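Local coordinates for uncharacterized protein (Bacteroides ovatus, PDB 3NQK) that is of unknown function but probably joins an N-terminal immunoglobulin-like (E-set) domain to a C-terminal BT_3044-like domain built largely of beta strands, at residues S168-Y174 against K293-S299; D58-D64 against L127-D133. One frame throughout, in Å; residues are numbered along the deposited sequence.

Contact 1. Residues S168-Y174 against K293-S299; sequences SMKVYTY and KYRVAGS
Residues 169-174 and 293-297 run antiparallel at 156°, bound by paired backbone bonds between Lys170 and Ala297 and between Tyr172 and Arg295, and by Tyr174 N to Lys293 O (2.9 Å). They are neighbouring strands of the large antiparallel sheet of the C-terminal domain; strand 178-184 pairs beyond the first and strand 264-279 beyond the second. One face carries Val171, Thr173, Tyr294 and Val296. There Val171 CG1 meets Tyr294 CD1 at 3.8 Å, at a slant to the ring, while Thr173 OG1 comes to the ring edge, 3.4 Å from Tyr294 CE1. Val296 CG1 packs 3.7 Å from CG of Met169, a selenomethionine, and Leu205 covers Met169 and Val171. At the far end, Lys293 has CG anti to its backbone N (chi1 -167°) and an extended chain, which lays its methylenes across Tyr174: CD sits over the ring centre, 3.7 Å from the centroid, a CH-pi contact. The amine lies too far along for more than a weak cation-pi attraction. Arg295 NH2 donates a weak hydrogen bond to Tyr174 OH (3.3 Å), ring and guanidinium planes 60° apart. The stronger hold on that guanidinium comes from strand 264-279, where Asp276 takes NE and Glu274 takes NH1 in salt bridges; Asp276 also bonds weakly to the Tyr174 hydroxyl. With an alanine at Tyr174, the Lys293 chain would probably lose the surface it lies on and Arg295 NH2 its hydroxyl partner, leaving a gap between the Lys293 chain and Arg295. Water closes both ends of the pair: one accepts from Ser168 N and donates to Ser299 O, and the other accepts from Lys293 N and donates to Tyr174 O, 3.0 Å away.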
ATOM      1  N   SER A 168       5.149  33.532  -3.859  1.00 43.78           N
ATOM      2  CA  SER A 168       4.893  34.642  -2.917  1.00 46.07           C
ATOM      3  C   SER A 168       6.139  35.054  -2.157  1.00 44.84           C
ATOM      4  O   SER A 168       6.057  35.848  -1.217  1.00 46.17           O
ATOM      5  CB  SER A 168       3.791  34.271  -1.922  1.00 46.32           C
ATOM      6  OG  SER A 168       2.520  34.369  -2.517  1.00 51.28           O
HETATM    7  N   MSE A 169       7.288  34.490  -2.529  1.00 42.89           N
HETATM    8  CA  MSE A 169       8.555  34.846  -1.877  1.00 41.52           C
HETATM    9  C   MSE A 169       9.246  35.900  -2.694  1.00 40.24           C
HETATM   10  O   MSE A 169       9.612  35.663  -3.855  1.00 41.93           O
HETATM   11  CB  MSE A 169       9.470  33.627  -1.733  1.00 39.83           C
HETATM   12  CG  MSE A 169      10.767  33.945  -0.999  1.00 43.10           C
HETATM   13 SE   MSE A 169      12.001  32.499  -0.974  0.75 40.30          SE
HETATM   14  CE  MSE A 169      12.498  32.567  -2.853  1.00 31.38           C
ATOM     15  N   LYS A 170       9.420  37.067  -2.108  1.00 38.85           N
ATOM     16  CA  LYS A 170      10.049  38.176  -2.799  1.00 39.36           C
ATOM     17  C   LYS A 170      11.482  38.366  -2.339  1.00 39.18           C
ATOM     18  O   LYS A 170      11.791  38.258  -1.137  1.00 40.89           O
ATOM     19  CB  LYS A 170       9.255  39.453  -2.579  1.00 41.38           C
ATOM     20  CG  LYS A 170       7.871  39.472  -3.275  1.00 43.80           C
ATOM     21  CD  LYS A 170       7.267  40.857  -3.214  1.00 50.84           C
ATOM     22  CE  LYS A 170       6.065  40.994  -4.116  1.00 56.85           C
ATOM     23  NZ  LYS A 170       5.752  42.442  -4.360  1.00 61.40           N
ATOM     24  N   VAL A 171      12.361  38.655  -3.288  1.00 37.57           N
ATOM     25  CA  VAL A 171      13.756  38.873  -2.984  1.00 36.55           C
ATOM     26  C   VAL A 171      14.209  40.253  -3.464  1.00 37.24           C
ATOM     27  O   VAL A 171      14.270  40.530  -4.662  1.00 39.30           O
ATOM     28  CB  VAL A 171      14.596  37.802  -3.602  1.00 36.73           C
ATOM     29  CG1 VAL A 171      16.066  38.068  -3.344  1.00 37.36           C
ATOM     30  CG2 VAL A 171      14.174  36.420  -3.041  1.00 32.43           C
ATOM     31  N   TYR A 172      14.480  41.125  -2.516  1.00 38.88           N
ATOM     32  CA  TYR A 172      14.871  42.501  -2.816  1.00 37.77           C
ATOM     33  C   TYR A 172      16.374  42.674  -2.705  1.00 37.96           C
ATOM     34  O   TYR A 172      16.986  42.203  -1.754  1.00 37.76           O
ATOM     35  CB  TYR A 172      14.207  43.456  -1.836  1.00 37.48           C
ATOM     36  CG  TYR A 172      12.694  43.335  -1.738  1.00 40.66           C
ATOM     37  CD1 TYR A 172      12.105  42.442  -0.846  1.00 40.07           C
ATOM     38  CD2 TYR A 172      11.855  44.173  -2.481  1.00 40.28           C
ATOM     39  CE1 TYR A 172      10.723  42.365  -0.710  1.00 43.16           C
ATOM     40  CE2 TYR A 172      10.474  44.092  -2.363  1.00 47.76           C
ATOM     41  CZ  TYR A 172       9.914  43.184  -1.471  1.00 48.33           C
ATOM     42  OH  TYR A 172       8.551  43.095  -1.350  1.00 58.72           O
ATOM     43  N   THR A 173      16.952  43.402  -3.651  1.00 37.66           N
ATOM     44  CA  THR A 173      18.373  43.716  -3.622  1.00 36.19           C
ATOM     45  C   THR A 173      18.624  44.963  -2.807  1.00 38.20           C
ATOM     46  O   THR A 173      17.991  45.947  -3.016  1.00 41.03           O
ATOM     47  CB  THR A 173      18.886  44.012  -5.026  1.00 35.81           C
ATOM     48  OG1 THR A 173      18.688  42.877  -5.855  1.00 30.00           O
ATOM     49  CG2 THR A 173      20.357  44.369  -4.996  1.00 28.98           C
ATOM     50  N   TYR A 174      19.582  44.931  -1.911  1.00 40.95           N
ATOM     51  CA  TYR A 174      19.980  46.154  -1.221  1.00 43.07           C
ATOM     52  C   TYR A 174      20.698  47.070  -2.184  1.00 45.84           C
ATOM     53  O   TYR A 174      21.710  46.692  -2.784  1.00 44.61           O
ATOM     54  CB  TYR A 174      20.899  45.856  -0.042  1.00 43.99           C
ATOM     55  CG  TYR A 174      20.178  45.490   1.238  1.00 44.35           C
ATOM     56  CD1 TYR A 174      19.539  44.263   1.375  1.00 48.00           C
ATOM     57  CD2 TYR A 174      20.194  46.340   2.330  1.00 48.75           C
ATOM     58  CE1 TYR A 174      18.901  43.907   2.563  1.00 45.20           C
ATOM     59  CE2 TYR A 174      19.561  45.993   3.525  1.00 52.25           C
ATOM     60  CZ  TYR A 174      18.923  44.774   3.631  1.00 47.24           C
ATOM     61  OH  TYR A 174      18.305  44.431   4.798  1.00 49.04           O
ATOM     62  N   LYS A 293      23.817  42.022  -0.971  1.00 39.30           N
ATOM     63  CA  LYS A 293      22.898  41.729   0.131  1.00 40.45           C
ATOM     64  C   LYS A 293      21.462  41.666  -0.373  1.00 40.23           C
ATOM     65  O   LYS A 293      21.050  42.487  -1.188  1.00 39.05           O
ATOM     66  CB  LYS A 293      23.023  42.820   1.200  1.00 43.23           C
ATOM     67  CG  LYS A 293      22.354  42.498   2.539  1.00 52.29           C
ATOM     68  CD  LYS A 293      22.677  43.572   3.596  1.00 57.15           C
ATOM     69  CE  LYS A 293      22.285  43.113   5.003  1.00 64.94           C
ATOM     70  NZ  LYS A 293      22.835  44.018   6.063  1.00 65.21           N
ATOM     71  N   TYR A 294      20.690  40.710   0.134  1.00 39.06           N
ATOM     72  CA  TYR A 294      19.302  40.580  -0.261  1.00 35.44           C
ATOM     73  C   TYR A 294      18.413  40.509   0.935  1.00 36.21           C
ATOM     74  O   TYR A 294      18.767  39.916   1.935  1.00 36.10           O
ATOM     75  CB  TYR A 294      19.083  39.323  -1.097  1.00 32.80           C
ATOM     76  CG  TYR A 294      19.835  39.291  -2.418  1.00 33.71           C
ATOM     77  CD1 TYR A 294      19.381  39.998  -3.523  1.00 32.36           C
ATOM     78  CD2 TYR A 294      20.940  38.485  -2.575  1.00 33.87           C
ATOM     79  CE1 TYR A 294      20.070  39.952  -4.729  1.00 40.08           C
ATOM     80  CE2 TYR A 294      21.618  38.418  -3.765  1.00 35.64           C
ATOM     81  CZ  TYR A 294      21.198  39.150  -4.833  1.00 40.74           C
ATOM     82  OH  TYR A 294      21.914  39.067  -6.010  1.00 46.00           O
ATOM     83  N   ARG A 295      17.233  41.109   0.820  1.00 36.57           N
ATOM     84  CA  ARG A 295      16.185  40.899   1.780  1.00 38.51           C
ATOM     85  C   ARG A 295      15.193  39.919   1.180  1.00 36.76           C
ATOM     86  O   ARG A 295      14.689  40.148   0.091  1.00 39.12           O
ATOM     87  CB  ARG A 295      15.476  42.210   2.095  1.00 41.22           C
ATOM     88  CG  ARG A 295      14.169  42.040   2.911  1.00 42.81           C
ATOM     89  CD  ARG A 295      14.450  41.497   4.278  1.00 45.31           C
ATOM     90  NE  ARG A 295      15.204  42.452   5.071  1.00 53.14           N
ATOM     91  CZ  ARG A 295      14.655  43.416   5.803  1.00 60.51           C
ATOM     92  NH1 ARG A 295      13.334  43.531   5.884  1.00 57.95           N
ATOM     93  NH2 ARG A 295      15.428  44.254   6.471  1.00 67.21           N
ATOM     94  N   VAL A 296      14.939  38.816   1.879  1.00 34.95           N
ATOM     95  CA  VAL A 296      13.973  37.795   1.417  1.00 33.59           C
ATOM     96  C   VAL A 296      12.758  37.851   2.308  1.00 35.95           C
ATOM     97  O   VAL A 296      12.883  37.785   3.528  1.00 38.18           O
ATOM     98  CB  VAL A 296      14.549  36.386   1.529  1.00 32.85           C
ATOM     99  CG1 VAL A 296      13.595  35.372   0.898  1.00 32.61           C
ATOM    100  CG2 VAL A 296      15.917  36.307   0.885  1.00 29.05           C
ATOM    101  N   ALA A 297      11.578  37.959   1.723  1.00 35.67           N
ATOM    102  CA  ALA A 297      10.366  38.074   2.532  1.00 37.29           C
ATOM    103  C   ALA A 297       9.159  37.502   1.834  1.00 38.39           C
ATOM    104  O   ALA A 297       8.955  37.741   0.650  1.00 38.11           O
ATOM    105  CB  ALA A 297      10.111  39.523   2.890  1.00 35.58           C
ATOM    106  N   GLY A 298       8.328  36.782   2.597  1.00 39.97           N
ATOM    107  CA  GLY A 298       7.060  36.251   2.087  1.00 41.87           C
ATOM    108  C   GLY A 298       6.739  34.869   2.633  1.00 41.53           C
ATOM    109  O   GLY A 298       6.970  34.580   3.823  1.00 43.39           O
ATOM    110  N   SER A 299       6.221  34.009   1.765  1.00 40.68           N
ATOM    111  CA  SER A 299       5.903  32.643   2.145  1.00 41.08           C
ATOM    112  C   SER A 299       6.114  31.666   1.004  1.00 38.82           C
ATOM    113  O   SER A 299       6.211  32.048  -0.150  1.00 37.38           O
ATOM    114  CB  SER A 299       4.459  32.551   2.605  1.00 42.64           C
ATOM    115  OG  SER A 299       3.568  32.880   1.543  1.00 48.39           O
TER
HETATM  116  O   HOH W   1       4.469  31.104  -2.626  1.00 29.03           O
HETATM  117  O   HOH W   2      23.910  44.957  -1.786  1.00 46.64           O

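Contact 2. Residues D58-D64 against L127-D133; sequences DIHIAVD and LPLTIVD
Ile61 and Ile131 meet on the inner face of the pair, Ile61 CD1 lying 3.8 Å from Ile131 CG1, while the other branch of Ile131, CG2, touches Ile59 CG2, and Ile61 CG2 rests near Leu129 CB. On the reverse face Ala62 CB packs against Val132 CG1 (3.8 Å), and Asp64 CB against Thr130 CG2 (3.8 Å). Ala62 and Thr130 exchange two backbone bonds, and Asp64 N reaches Pro128 O at 2.9 Å from above the carbonyl plane. Beside His60 the register slips by one, a beta bulge: His60 N bonds Asp133 O, while Val132 N gives His60 O only a weak bond. The imidazole and the Asp133 carboxylate lie side by side, their planes 14° apart, and one water joins His60 NE2, Asp133 OD2 and Asp58 O. Farther out, Glu97 fixes His60 ND1. Asp64 stands at the N-cap of helix 65-76, its carboxylate leading on to Thr67, where OD2 hydrogen-bonds OG1. Val13 and Phe15 of strand 12-15 cover the isoleucines, and Leu110 and Ile112 of strand 107-115 cover Leu129: two sheets packed face to face, consistent with the beta sandwich of an E-set domain.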
ATOM      1  N   ASP A  58      19.806 -18.760  -7.136  1.00 59.28           N
ATOM      2  CA  ASP A  58      20.490 -17.920  -6.191  1.00 59.52           C
ATOM      3  C   ASP A  58      21.000 -16.730  -6.965  1.00 57.18           C
ATOM      4  O   ASP A  58      21.920 -16.856  -7.762  1.00 59.87           O
ATOM      5  CB  ASP A  58      21.646 -18.682  -5.520  1.00 60.08           C
ATOM      6  CG  ASP A  58      21.158 -19.670  -4.463  1.00 65.74           C
ATOM      7  OD1 ASP A  58      20.415 -19.247  -3.534  1.00 66.92           O
ATOM      8  OD2 ASP A  58      21.522 -20.865  -4.552  1.00 76.84           O
ATOM      9  N   ILE A  59      20.348 -15.584  -6.781  1.00 53.12           N
ATOM     10  CA  ILE A  59      20.668 -14.380  -7.537  1.00 50.62           C
ATOM     11  C   ILE A  59      21.646 -13.533  -6.774  1.00 50.39           C
ATOM     12  O   ILE A  59      21.503 -13.345  -5.575  1.00 53.21           O
ATOM     13  CB  ILE A  59      19.386 -13.566  -7.831  1.00 49.99           C
ATOM     14  CG1 ILE A  59      18.450 -14.382  -8.738  1.00 53.86           C
ATOM     15  CG2 ILE A  59      19.728 -12.216  -8.495  1.00 52.98           C
ATOM     16  CD1 ILE A  59      17.000 -13.946  -8.694  1.00 52.94           C
ATOM     17  N   HIS A  60      22.658 -13.030  -7.460  1.00 50.12           N
ATOM     18  CA  HIS A  60      23.678 -12.205  -6.803  1.00 49.51           C
ATOM     19  C   HIS A  60      23.556 -10.759  -7.235  1.00 46.54           C
ATOM     20  O   HIS A  60      23.460 -10.466  -8.431  1.00 46.73           O
ATOM     21  CB  HIS A  60      25.077 -12.730  -7.116  1.00 51.69           C
ATOM     22  CG  HIS A  60      25.349 -14.097  -6.559  1.00 57.71           C
ATOM     23  ND1 HIS A  60      26.180 -14.309  -5.476  1.00 66.30           N
ATOM     24  CD2 HIS A  60      24.907 -15.319  -6.938  1.00 57.67           C
ATOM     25  CE1 HIS A  60      26.235 -15.604  -5.215  1.00 69.07           C
ATOM     26  NE2 HIS A  60      25.472 -16.239  -6.087  1.00 60.05           N
ATOM     27  N   ILE A  61      23.549  -9.853  -6.248  1.00 44.45           N
ATOM     28  CA  ILE A  61      23.439  -8.425  -6.497  1.00 42.41           C
ATOM     29  C   ILE A  61      24.706  -7.730  -6.021  1.00 44.74           C
ATOM     30  O   ILE A  61      25.235  -8.053  -4.961  1.00 48.99           O
ATOM     31  CB  ILE A  61      22.271  -7.806  -5.718  1.00 42.34           C
ATOM     32  CG1 ILE A  61      21.027  -8.711  -5.758  1.00 43.62           C
ATOM     33  CG2 ILE A  61      21.963  -6.433  -6.249  1.00 34.72           C
ATOM     34  CD1 ILE A  61      20.359  -8.735  -7.060  1.00 49.98           C
ATOM     35  N   ALA A  62      25.167  -6.746  -6.778  1.00 44.74           N
ATOM     36  CA  ALA A  62      26.364  -5.991  -6.396  1.00 45.85           C
ATOM     37  C   ALA A  62      26.217  -4.528  -6.753  1.00 45.54           C
ATOM     38  O   ALA A  62      25.518  -4.174  -7.719  1.00 42.27           O
ATOM     39  CB  ALA A  62      27.613  -6.578  -7.070  1.00 46.30           C
ATOM     40  N   VAL A  63      26.838  -3.673  -5.944  1.00 45.96           N
ATOM     41  CA  VAL A  63      26.884  -2.263  -6.228  1.00 47.57           C
ATOM     42  C   VAL A  63      27.751  -2.077  -7.486  1.00 50.78           C
ATOM     43  O   VAL A  63      28.742  -2.768  -7.655  1.00 52.88           O
ATOM     44  CB  VAL A  63      27.482  -1.490  -5.045  1.00 48.48           C
ATOM     45  CG1 VAL A  63      27.599  -0.003  -5.366  1.00 43.66           C
ATOM     46  CG2 VAL A  63      26.633  -1.714  -3.792  1.00 47.81           C
ATOM     47  N   ASP A  64      27.319  -1.207  -8.397  1.00 52.39           N
ATOM     48  CA  ASP A  64      28.006  -1.039  -9.686  1.00 54.71           C
ATOM     49  C   ASP A  64      28.550   0.381  -9.851  1.00 57.46           C
ATOM     50  O   ASP A  64      27.898   1.250 -10.434  1.00 54.33           O
ATOM     51  CB  ASP A  64      27.065  -1.383 -10.843  1.00 54.54           C
ATOM     52  CG  ASP A  64      27.763  -1.342 -12.210  1.00 57.16           C
ATOM     53  OD1 ASP A  64      29.011  -1.259 -12.253  1.00 65.19           O
ATOM     54  OD2 ASP A  64      27.059  -1.423 -13.235  1.00 55.85           O
ATOM     55  N   LEU A 127      22.096   4.795  -5.650  1.00 36.20           N
ATOM     56  CA  LEU A 127      22.569   3.461  -5.296  1.00 37.77           C
ATOM     57  C   LEU A 127      22.433   2.593  -6.509  1.00 37.90           C
ATOM     58  O   LEU A 127      21.319   2.202  -6.871  1.00 38.09           O
ATOM     59  CB  LEU A 127      21.725   2.887  -4.153  1.00 37.31           C
ATOM     60  CG  LEU A 127      22.086   1.481  -3.692  1.00 37.49           C
ATOM     61  CD1 LEU A 127      23.516   1.432  -3.260  1.00 31.68           C
ATOM     62  CD2 LEU A 127      21.166   1.041  -2.548  1.00 37.07           C
ATOM     63  N   PRO A 128      23.540   2.342  -7.198  1.00 38.17           N
ATOM     64  CA  PRO A 128      23.522   1.584  -8.437  1.00 40.08           C
ATOM     65  C   PRO A 128      23.635   0.105  -8.194  1.00 40.94           C
ATOM     66  O   PRO A 128      24.653  -0.359  -7.670  1.00 41.23           O
ATOM     67  CB  PRO A 128      24.754   2.082  -9.153  1.00 39.74           C
ATOM     68  CG  PRO A 128      25.689   2.380  -8.079  1.00 38.38           C
ATOM     69  CD  PRO A 128      24.863   2.886  -6.926  1.00 39.03           C
ATOM     70  N   LEU A 129      22.593  -0.633  -8.568  1.00 40.88           N
ATOM     71  CA  LEU A 129      22.557  -2.077  -8.376  1.00 41.77           C
ATOM     72  C   LEU A 129      22.572  -2.781  -9.701  1.00 42.40           C
ATOM     73  O   LEU A 129      21.906  -2.366 -10.648  1.00 41.55           O
ATOM     74  CB  LEU A 129      21.308  -2.483  -7.610  1.00 41.20           C
ATOM     75  CG  LEU A 129      21.148  -1.834  -6.238  1.00 42.08           C
ATOM     76  CD1 LEU A 129      19.816  -2.238  -5.603  1.00 39.86           C
ATOM     77  CD2 LEU A 129      22.299  -2.201  -5.353  1.00 36.56           C
ATOM     78  N   THR A 130      23.352  -3.844  -9.773  1.00 43.40           N
ATOM     79  CA  THR A 130      23.428  -4.659 -10.954  1.00 44.70           C
ATOM     80  C   THR A 130      23.309  -6.124 -10.530  1.00 44.36           C
ATOM     81  O   THR A 130      23.704  -6.500  -9.415  1.00 42.24           O
ATOM     82  CB  THR A 130      24.776  -4.428 -11.715  1.00 46.81           C
ATOM     83  OG1 THR A 130      24.715  -5.023 -13.017  1.00 53.60           O
ATOM     84  CG2 THR A 130      25.943  -5.035 -10.942  1.00 53.19           C
ATOM     85  N   ILE A 131      22.707  -6.929 -11.384  1.00 45.85           N
ATOM     86  CA  ILE A 131      22.597  -8.356 -11.137  1.00 46.81           C
ATOM     87  C   ILE A 131      23.734  -9.024 -11.835  1.00 50.19           C
ATOM     88  O   ILE A 131      23.709  -9.185 -13.060  1.00 51.50           O
ATOM     89  CB  ILE A 131      21.285  -8.911 -11.674  1.00 45.99           C
ATOM     90  CG1 ILE A 131      20.133  -8.394 -10.838  1.00 48.05           C
ATOM     91  CG2 ILE A 131      21.297 -10.439 -11.662  1.00 49.99           C
ATOM     92  CD1 ILE A 131      18.827  -8.875 -11.273  1.00 55.03           C
ATOM     93  N   VAL A 132      24.750  -9.409 -11.066  1.00 51.42           N
ATOM     94  CA  VAL A 132      25.951 -10.007 -11.632  1.00 53.70           C
ATOM     95  C   VAL A 132      25.790 -11.530 -11.964  1.00 55.51           C
ATOM     96  O   VAL A 132      26.637 -12.102 -12.633  1.00 58.42           O
ATOM     97  CB  VAL A 132      27.190  -9.777 -10.697  1.00 54.42           C
ATOM     98  CG1 VAL A 132      27.405  -8.296 -10.477  1.00 51.68           C
ATOM     99  CG2 VAL A 132      27.012 -10.488  -9.360  1.00 53.26           C
ATOM    100  N   ASP A 133      24.698 -12.149 -11.493  1.00 55.49           N
ATOM    101  CA  ASP A 133      24.392 -13.594 -11.785  1.00 56.94           C
ATOM    102  C   ASP A 133      22.906 -13.871 -11.548  1.00 54.96           C
ATOM    103  O   ASP A 133      22.423 -13.729 -10.427  1.00 53.95           O
ATOM    104  CB  ASP A 133      25.241 -14.531 -10.902  1.00 57.34           C
ATOM    105  CG  ASP A 133      24.881 -16.043 -11.095  1.00 61.78           C
ATOM    106  OD1 ASP A 133      24.333 -16.421 -12.160  1.00 63.65           O
ATOM    107  OD2 ASP A 133      25.179 -16.842 -10.184  1.00 59.95           O
TER
HETATM  108  O   HOH W   3      24.427 -18.766  -7.656  1.00 53.33           O

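Contacts 1 and 2 are both antiparallel strand pairs, yet they share no element: their centres lie 48 Å apart, on opposite sides of the chain's centre, contact 2 in the N-terminal part and contact 1 in the C-terminal part. Contact 2 is the more buried, half of its residues being enclosed, and its inner face is aliphatic, pressed against a second sheet. Contact 1 has fewer buried residues and leans more on aromatic and charged groups, Arg295 being tied to acidic residues of the next strand, 264-279. Their irregularities differ too: a bulge interrupts contact 2, whereas contact 1 keeps its register from Lys170 to Thr173, and its second chain turns a corner at Gly298.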